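Local coordinates for sensor protein (PDB 3BY9) that senses C4-dicarboxylates such as succinate through this periplasmic sensor domain and probably acts as a histidine kinase of a two-component system, at residues R104-Y118 with Y131-V145. Residues are numbered along the deposited sequence; the frame is centred on the assembly and turned at random.
Sequences RPYFYLSIAGQKSQY and YYAYPVIYAAEILGV. With SIN (succinic acid), chain E.
S116 and Y118 pair with A133 and Y131 in an antiparallel hairpin of a PAS-like sensor domain. The short helix 105-110 packs on the face of the sheet that carries A133 and Y131, and the succinate site lies at one end of the contact.

S116 and A133 form one hydrogen-bonded pair, and Y118 and Y131 form the next. Between them, Q117 faces Y132 in a non-hydrogen-bonded pair. The bond from Y131 N to Y118 O is 2.7 Å and nearly straight, at 173°.

Succinate bridges the segments. R104 NE and NH2 grip O3 and O4 of one carboxylate. Y106 OH also reaches O3, in a very short 2.5 Å bond. Y131 OH holds O1 of the other carboxylate at 2.7 Å. S123, T124, S125 and K149 complete the site, and L121 O also anchors R104 NH2.

The two tyrosine rings are nearly parallel, with planes 14° apart, but slid so far that they barely overlap. Y106 CE2 sits over one face of Y131, 3.5 Å from CD1. With chi1 at 62°, Y106 CG lies between the backbone N and the carbonyl carbon, and the ring extends alongside Y131 to bring OH to the succinate.

Apolar side chains pack helix 105-110 and the turn after it against the sheet. V145 CG2 meets F107 CE1 and I111 CD1, each at 3.8 Å. I142 CD1 presses tightly on G113 CA. G113 has a positive phi and is the first residue to leave helical backbone angles. P135 packs against G113 and Q114.

On the other face, Q117 and Y132 run side by side. One water joins Q117 NE2 to Y132 OH, and Q117 NE2 is also hydrogen-bonded to Y130 OH.

Under the helix, A133 CB lies 3.4 Å from S110 OG, which donates to Q114 O at 2.9 Å.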
loop_
_atom_site.group_PDB
_atom_site.type_symbol
_atom_site.label_atom_id
_atom_site.label_comp_id
_atom_site.label_asym_id
_atom_site.label_seq_id
_atom_site.Cartn_x
_atom_site.Cartn_y
_atom_site.Cartn_z
ATOM N N ARG A 104 -3.205 6.429 -12.106
ATOM C CA ARG A 104 -2.566 5.618 -11.067
ATOM C C ARG A 104 -1.472 4.740 -11.637
ATOM O O ARG A 104 -1.657 4.093 -12.665
ATOM C CB ARG A 104 -3.559 4.677 -10.399
ATOM C CG ARG A 104 -4.393 5.315 -9.348
ATOM C CD ARG A 104 -3.569 5.652 -8.068
ATOM N NE ARG A 104 -4.480 5.772 -6.907
ATOM C CZ ARG A 104 -4.234 6.516 -5.828
ATOM N NH1 ARG A 104 -3.109 7.214 -5.719
ATOM N NH2 ARG A 104 -5.188 6.634 -4.881
ATOM N N PRO A 105 -0.354 4.630 -10.934
ATOM C CA PRO A 105 0.728 3.774 -11.465
ATOM C C PRO A 105 0.317 2.329 -11.696
ATOM O O PRO A 105 0.780 1.700 -12.633
ATOM C CB PRO A 105 1.788 3.872 -10.376
ATOM C CG PRO A 105 1.662 5.330 -9.941
ATOM C CD PRO A 105 0.132 5.503 -9.834
ATOM N N TYR A 106 -0.542 1.766 -10.835
ATOM C CA TYR A 106 -0.877 0.369 -11.077
ATOM C C TYR A 106 -1.604 0.183 -12.403
ATOM O O TYR A 106 -1.472 -0.888 -13.018
ATOM C CB TYR A 106 -1.652 -0.239 -9.883
ATOM C CG TYR A 106 -2.992 0.423 -9.581
ATOM C CD1 TYR A 106 -4.120 0.203 -10.406
ATOM C CD2 TYR A 106 -3.149 1.244 -8.457
ATOM C CE1 TYR A 106 -5.375 0.791 -10.109
ATOM C CE2 TYR A 106 -4.400 1.835 -8.164
ATOM C CZ TYR A 106 -5.501 1.605 -8.997
ATOM O OH TYR A 106 -6.728 2.222 -8.740
ATOM N N PHE A 107 -2.329 1.191 -12.890
ATOM C CA PHE A 107 -3.010 0.994 -14.152
ATOM C C PHE A 107 -1.951 1.269 -15.281
ATOM O O PHE A 107 -1.836 0.516 -16.248
ATOM C CB PHE A 107 -4.160 2.005 -14.322
ATOM C CG PHE A 107 -4.808 1.926 -15.687
ATOM C CD1 PHE A 107 -5.746 0.931 -15.961
ATOM C CD2 PHE A 107 -4.356 2.746 -16.730
ATOM C CE1 PHE A 107 -6.248 0.718 -17.226
ATOM C CE2 PHE A 107 -4.836 2.555 -18.025
ATOM C CZ PHE A 107 -5.797 1.523 -18.276
ATOM N N TYR A 108 -1.216 2.363 -15.133
ATOM C CA TYR A 108 -0.206 2.739 -16.148
ATOM C C TYR A 108 0.753 1.590 -16.408
ATOM O O TYR A 108 1.081 1.266 -17.593
ATOM C CB TYR A 108 0.585 3.955 -15.603
ATOM C CG TYR A 108 1.727 4.432 -16.482
ATOM C CD1 TYR A 108 1.488 5.020 -17.731
ATOM C CD2 TYR A 108 3.028 4.355 -16.033
ATOM C CE1 TYR A 108 2.539 5.521 -18.513
ATOM C CE2 TYR A 108 4.107 4.849 -16.792
ATOM C CZ TYR A 108 3.852 5.430 -18.029
ATOM O OH TYR A 108 4.923 5.911 -18.779
ATOM N N LEU A 109 1.222 0.962 -15.321
ATOM C CA LEU A 109 2.177 -0.135 -15.507
ATOM C C LEU A 109 1.527 -1.409 -16.006
ATOM O O LEU A 109 2.082 -2.109 -16.860
ATOM C CB LEU A 109 2.913 -0.462 -14.221
ATOM C CG LEU A 109 3.659 0.765 -13.619
ATOM C CD1 LEU A 109 4.211 0.428 -12.219
ATOM C CD2 LEU A 109 4.786 1.211 -14.582
ATOM N N SER A 110 0.324 -1.724 -15.528
ATOM C CA SER A 110 -0.248 -2.987 -15.990
ATOM C C SER A 110 -0.890 -2.949 -17.368
ATOM O O SER A 110 -1.014 -4.007 -18.024
ATOM C CB SER A 110 -1.262 -3.518 -14.957
ATOM O OG SER A 110 -0.560 -3.988 -13.806
ATOM N N ILE A 111 -1.295 -1.769 -17.836
ATOM C CA ILE A 111 -1.904 -1.728 -19.162
ATOM C C ILE A 111 -0.772 -1.941 -20.173
ATOM O O ILE A 111 -1.026 -2.230 -21.349
ATOM C CB ILE A 111 -2.691 -0.401 -19.407
ATOM C CG1 ILE A 111 -3.640 -0.569 -20.613
ATOM C CG2 ILE A 111 -1.742 0.822 -19.554
ATOM C CD1 ILE A 111 -4.874 -1.486 -20.346
ATOM N N ALA A 112 0.469 -1.869 -19.688
ATOM C CA ALA A 112 1.647 -2.108 -20.585
ATOM C C ALA A 112 1.980 -3.624 -20.588
ATOM O O ALA A 112 3.008 -4.086 -21.136
ATOM C CB ALA A 112 2.848 -1.313 -20.100
ATOM N N GLY A 113 1.147 -4.406 -19.922
ATOM C CA GLY A 113 1.311 -5.852 -19.962
ATOM C C GLY A 113 2.040 -6.551 -18.857
ATOM O O GLY A 113 2.346 -7.733 -18.992
ATOM N N GLN A 114 2.309 -5.870 -17.748
ATOM C CA GLN A 114 2.970 -6.542 -16.651
ATOM C C GLN A 114 2.119 -6.506 -15.418
ATOM O O GLN A 114 1.166 -5.737 -15.310
ATOM C CB GLN A 114 4.311 -5.900 -16.296
ATOM C CG GLN A 114 5.469 -6.440 -17.072
ATOM C CD GLN A 114 5.643 -5.720 -18.375
ATOM O OE1 GLN A 114 6.403 -6.159 -19.232
ATOM N NE2 GLN A 114 4.946 -4.591 -18.532
ATOM N N LYS A 115 2.467 -7.372 -14.495
ATOM C CA LYS A 115 1.774 -7.395 -13.211
ATOM C C LYS A 115 2.373 -6.163 -12.527
ATOM O O LYS A 115 3.509 -5.776 -12.813
ATOM C CB LYS A 115 2.113 -8.650 -12.397
ATOM C CG LYS A 115 3.556 -8.894 -12.123
ATOM C CD LYS A 115 3.723 -10.246 -11.414
ATOM C CE LYS A 115 5.189 -10.499 -11.072
ATOM N NZ LYS A 115 5.759 -9.403 -10.210
ATOM N N SER A 116 1.618 -5.507 -11.648
ATOM C CA SER A 116 2.190 -4.392 -10.929
ATOM C C SER A 116 1.579 -4.385 -9.546
ATOM O O SER A 116 0.586 -5.077 -9.278
ATOM C CB SER A 116 1.908 -3.040 -11.638
ATOM O OG SER A 116 0.532 -2.741 -11.607
ATOM N N GLN A 117 2.234 -3.661 -8.632
ATOM C CA GLN A 117 1.689 -3.533 -7.283
ATOM C C GLN A 117 1.943 -2.108 -6.820
ATOM O O GLN A 117 2.868 -1.428 -7.313
ATOM C CB GLN A 117 2.303 -4.556 -6.334
ATOM C CG GLN A 117 3.816 -4.492 -6.243
ATOM C CD GLN A 117 4.357 -5.769 -5.588
ATOM O OE1 GLN A 117 4.983 -6.634 -6.240
ATOM N NE2 GLN A 117 4.074 -5.918 -4.314
ATOM N N TYR A 118 1.144 -1.640 -5.846
ATOM C CA TYR A 118 1.255 -0.240 -5.454
ATOM C C TYR A 118 0.550 -0.048 -4.124
ATOM O O TYR A 118 -0.241 -0.877 -3.737
ATOM C CB TYR A 118 0.494 0.604 -6.496
ATOM C CG TYR A 118 0.708 2.116 -6.398
ATOM C CD1 TYR A 118 2.006 2.672 -6.566
ATOM C CD2 TYR A 118 -0.370 2.976 -6.215
ATOM C CE1 TYR A 118 2.203 4.046 -6.542
ATOM C CE2 TYR A 118 -0.197 4.373 -6.199
ATOM C CZ TYR A 118 1.100 4.885 -6.366
ATOM O OH TYR A 118 1.261 6.246 -6.414
ATOM N N TYR A 131 -2.444 -2.422 -3.567
ATOM C CA TYR A 131 -3.088 -2.777 -4.820
ATOM C C TYR A 131 -2.267 -3.713 -5.667
ATOM O O TYR A 131 -1.054 -3.492 -5.820
ATOM C CB TYR A 131 -3.323 -1.498 -5.664
ATOM C CG TYR A 131 -4.185 -0.423 -5.008
ATOM C CD1 TYR A 131 -5.474 -0.174 -5.442
ATOM C CD2 TYR A 131 -3.666 0.402 -3.996
ATOM C CE1 TYR A 131 -6.255 0.865 -4.896
ATOM C CE2 TYR A 131 -4.440 1.442 -3.457
ATOM C CZ TYR A 131 -5.708 1.662 -3.901
ATOM O OH TYR A 131 -6.478 2.657 -3.346
ATOM N N TYR A 132 -2.922 -4.768 -6.191
ATOM C CA TYR A 132 -2.253 -5.668 -7.148
ATOM C C TYR A 132 -3.030 -5.546 -8.464
ATOM O O TYR A 132 -4.269 -5.605 -8.467
ATOM C CB TYR A 132 -2.331 -7.119 -6.682
ATOM C CG TYR A 132 -1.340 -7.409 -5.566
ATOM C CD1 TYR A 132 0.015 -7.546 -5.854
ATOM C CD2 TYR A 132 -1.779 -7.543 -4.267
ATOM C CE1 TYR A 132 0.938 -7.831 -4.835
ATOM C CE2 TYR A 132 -0.882 -7.833 -3.235
ATOM C CZ TYR A 132 0.442 -7.977 -3.528
ATOM O OH TYR A 132 1.295 -8.314 -2.507
ATOM N N ALA A 133 -2.322 -5.417 -9.586
ATOM C CA ALA A 133 -3.014 -5.261 -10.868
ATOM C C ALA A 133 -2.393 -6.186 -11.906
ATOM O O ALA A 133 -1.214 -6.604 -11.784
ATOM C CB ALA A 133 -2.903 -3.785 -11.328
ATOM N N TYR A 134 -3.191 -6.547 -12.901
ATOM C CA TYR A 134 -2.680 -7.484 -13.913
ATOM C C TYR A 134 -3.421 -7.201 -15.211
ATOM O O TYR A 134 -4.604 -6.885 -15.212
ATOM C CB TYR A 134 -2.994 -8.928 -13.454
ATOM C CG TYR A 134 -2.118 -9.959 -14.114
ATOM C CD1 TYR A 134 -0.872 -10.300 -13.561
ATOM C CD2 TYR A 134 -2.518 -10.587 -15.293
ATOM C CE1 TYR A 134 -0.056 -11.237 -14.190
ATOM C CE2 TYR A 134 -1.696 -11.531 -15.912
ATOM C CZ TYR A 134 -0.466 -11.845 -15.354
ATOM O OH TYR A 134 0.385 -12.771 -16.002
ATOM N N PRO A 135 -2.726 -7.302 -16.361
ATOM C CA PRO A 135 -3.408 -7.038 -17.636
ATOM C C PRO A 135 -4.413 -8.152 -18.019
ATOM O O PRO A 135 -4.147 -9.342 -17.765
ATOM C CB PRO A 135 -2.239 -7.008 -18.655
ATOM C CG PRO A 135 -1.249 -8.023 -18.041
ATOM C CD PRO A 135 -1.292 -7.617 -16.544
ATOM N N VAL A 136 -5.548 -7.761 -18.618
ATOM C CA VAL A 136 -6.493 -8.764 -19.126
ATOM C C VAL A 136 -6.114 -8.916 -20.599
ATOM O O VAL A 136 -6.176 -7.948 -21.349
ATOM C CB VAL A 136 -7.931 -8.296 -19.027
ATOM C CG1 VAL A 136 -8.880 -9.370 -19.682
ATOM C CG2 VAL A 136 -8.309 -8.120 -17.521
ATOM N N ILE A 137 -5.710 -10.132 -20.977
ATOM C CA ILE A 137 -5.229 -10.389 -22.332
ATOM C C ILE A 137 -6.110 -11.441 -23.035
ATOM O O ILE A 137 -6.369 -12.509 -22.466
ATOM C CB ILE A 137 -3.784 -10.928 -22.229
ATOM C CG1 ILE A 137 -2.867 -9.829 -21.651
ATOM C CG2 ILE A 137 -3.272 -11.328 -23.648
ATOM C CD1 ILE A 137 -1.403 -10.351 -21.299
ATOM N N TYR A 138 -6.589 -11.122 -24.239
ATOM C CA TYR A 138 -7.409 -12.066 -24.997
ATOM C C TYR A 138 -7.043 -11.873 -26.492
ATOM O O TYR A 138 -6.953 -10.759 -26.978
ATOM C CB TYR A 138 -8.907 -11.766 -24.791
ATOM C CG TYR A 138 -9.774 -12.758 -25.510
ATOM C CD1 TYR A 138 -9.870 -14.081 -25.061
ATOM C CD2 TYR A 138 -10.420 -12.408 -26.690
ATOM C CE1 TYR A 138 -10.597 -15.038 -25.796
ATOM C CE2 TYR A 138 -11.137 -13.346 -27.419
ATOM C CZ TYR A 138 -11.220 -14.641 -26.968
ATOM O OH TYR A 138 -11.949 -15.554 -27.697
ATOM N N ALA A 139 -6.875 -12.987 -27.195
ATOM C CA ALA A 139 -6.510 -12.961 -28.617
ATOM C C ALA A 139 -5.249 -12.102 -28.823
ATOM O O ALA A 139 -5.161 -11.313 -29.773
ATOM C CB ALA A 139 -7.658 -12.451 -29.464
ATOM N N ALA A 140 -4.318 -12.284 -27.896
ATOM C CA ALA A 140 -3.000 -11.622 -27.869
ATOM C C ALA A 140 -3.041 -10.116 -27.704
ATOM O O ALA A 140 -2.036 -9.436 -27.967
ATOM C CB ALA A 140 -2.195 -11.964 -29.150
ATOM N N GLU A 141 -4.172 -9.595 -27.256
ATOM C CA GLU A 141 -4.303 -8.156 -27.110
ATOM C C GLU A 141 -4.582 -7.786 -25.656
ATOM O O GLU A 141 -5.348 -8.479 -24.995
ATOM C CB GLU A 141 -5.484 -7.656 -27.930
ATOM C CG GLU A 141 -5.373 -7.929 -29.420
ATOM C CD GLU A 141 -5.317 -6.643 -30.220
ATOM O OE1 GLU A 141 -4.410 -5.826 -29.950
ATOM O OE2 GLU A 141 -6.177 -6.447 -31.112
ATOM N N ILE A 142 -4.034 -6.659 -25.211
ATOM C CA ILE A 142 -4.347 -6.219 -23.838
ATOM C C ILE A 142 -5.655 -5.439 -23.955
ATOM O O ILE A 142 -5.718 -4.407 -24.633
ATOM C CB ILE A 142 -3.216 -5.317 -23.274
ATOM C CG1 ILE A 142 -1.935 -6.158 -23.102
ATOM C CG2 ILE A 142 -3.657 -4.746 -21.886
ATOM C CD1 ILE A 142 -0.667 -5.335 -22.778
ATOM N N LEU A 143 -6.696 -5.883 -23.238
ATOM C CA LEU A 143 -8.003 -5.247 -23.290
ATOM C C LEU A 143 -8.340 -4.408 -22.056
ATOM O O LEU A 143 -9.285 -3.644 -22.104
ATOM C CB LEU A 143 -9.083 -6.340 -23.386
ATOM C CG LEU A 143 -9.036 -7.302 -24.559
ATOM C CD1 LEU A 143 -10.266 -8.281 -24.397
ATOM C CD2 LEU A 143 -9.170 -6.538 -25.838
ATOM N N GLY A 144 -7.561 -4.533 -20.981
ATOM C CA GLY A 144 -7.898 -3.782 -19.771
ATOM C C GLY A 144 -7.023 -4.279 -18.623
ATOM O O GLY A 144 -6.043 -4.983 -18.828
ATOM N N VAL A 145 -7.414 -3.939 -17.402
ATOM C CA VAL A 145 -6.618 -4.290 -16.226
ATOM C C VAL A 145 -7.577 -4.696 -15.114
ATOM O O VAL A 145 -8.616 -4.045 -14.929
ATOM C CB VAL A 145 -5.837 -3.030 -15.708
ATOM C CG1 VAL A 145 -5.177 -3.298 -14.314
ATOM C CG2 VAL A 145 -4.706 -2.669 -16.699
HETATM C C1 SIN E . -9.954 3.800 -4.165
HETATM O O1 SIN E . -9.121 2.931 -3.740
HETATM O O2 SIN E . -10.659 4.486 -3.373
HETATM C C2 SIN E . -10.123 4.056 -5.667
HETATM C C3 SIN E . -8.938 3.508 -6.483
HETATM C C4 SIN E . -7.679 4.345 -6.357
HETATM O O3 SIN E . -6.642 3.965 -6.981
HETATM O O4 SIN E . -7.686 5.370 -5.615
HETATM O O HOH W 1 4.021 -8.534 -3.276
#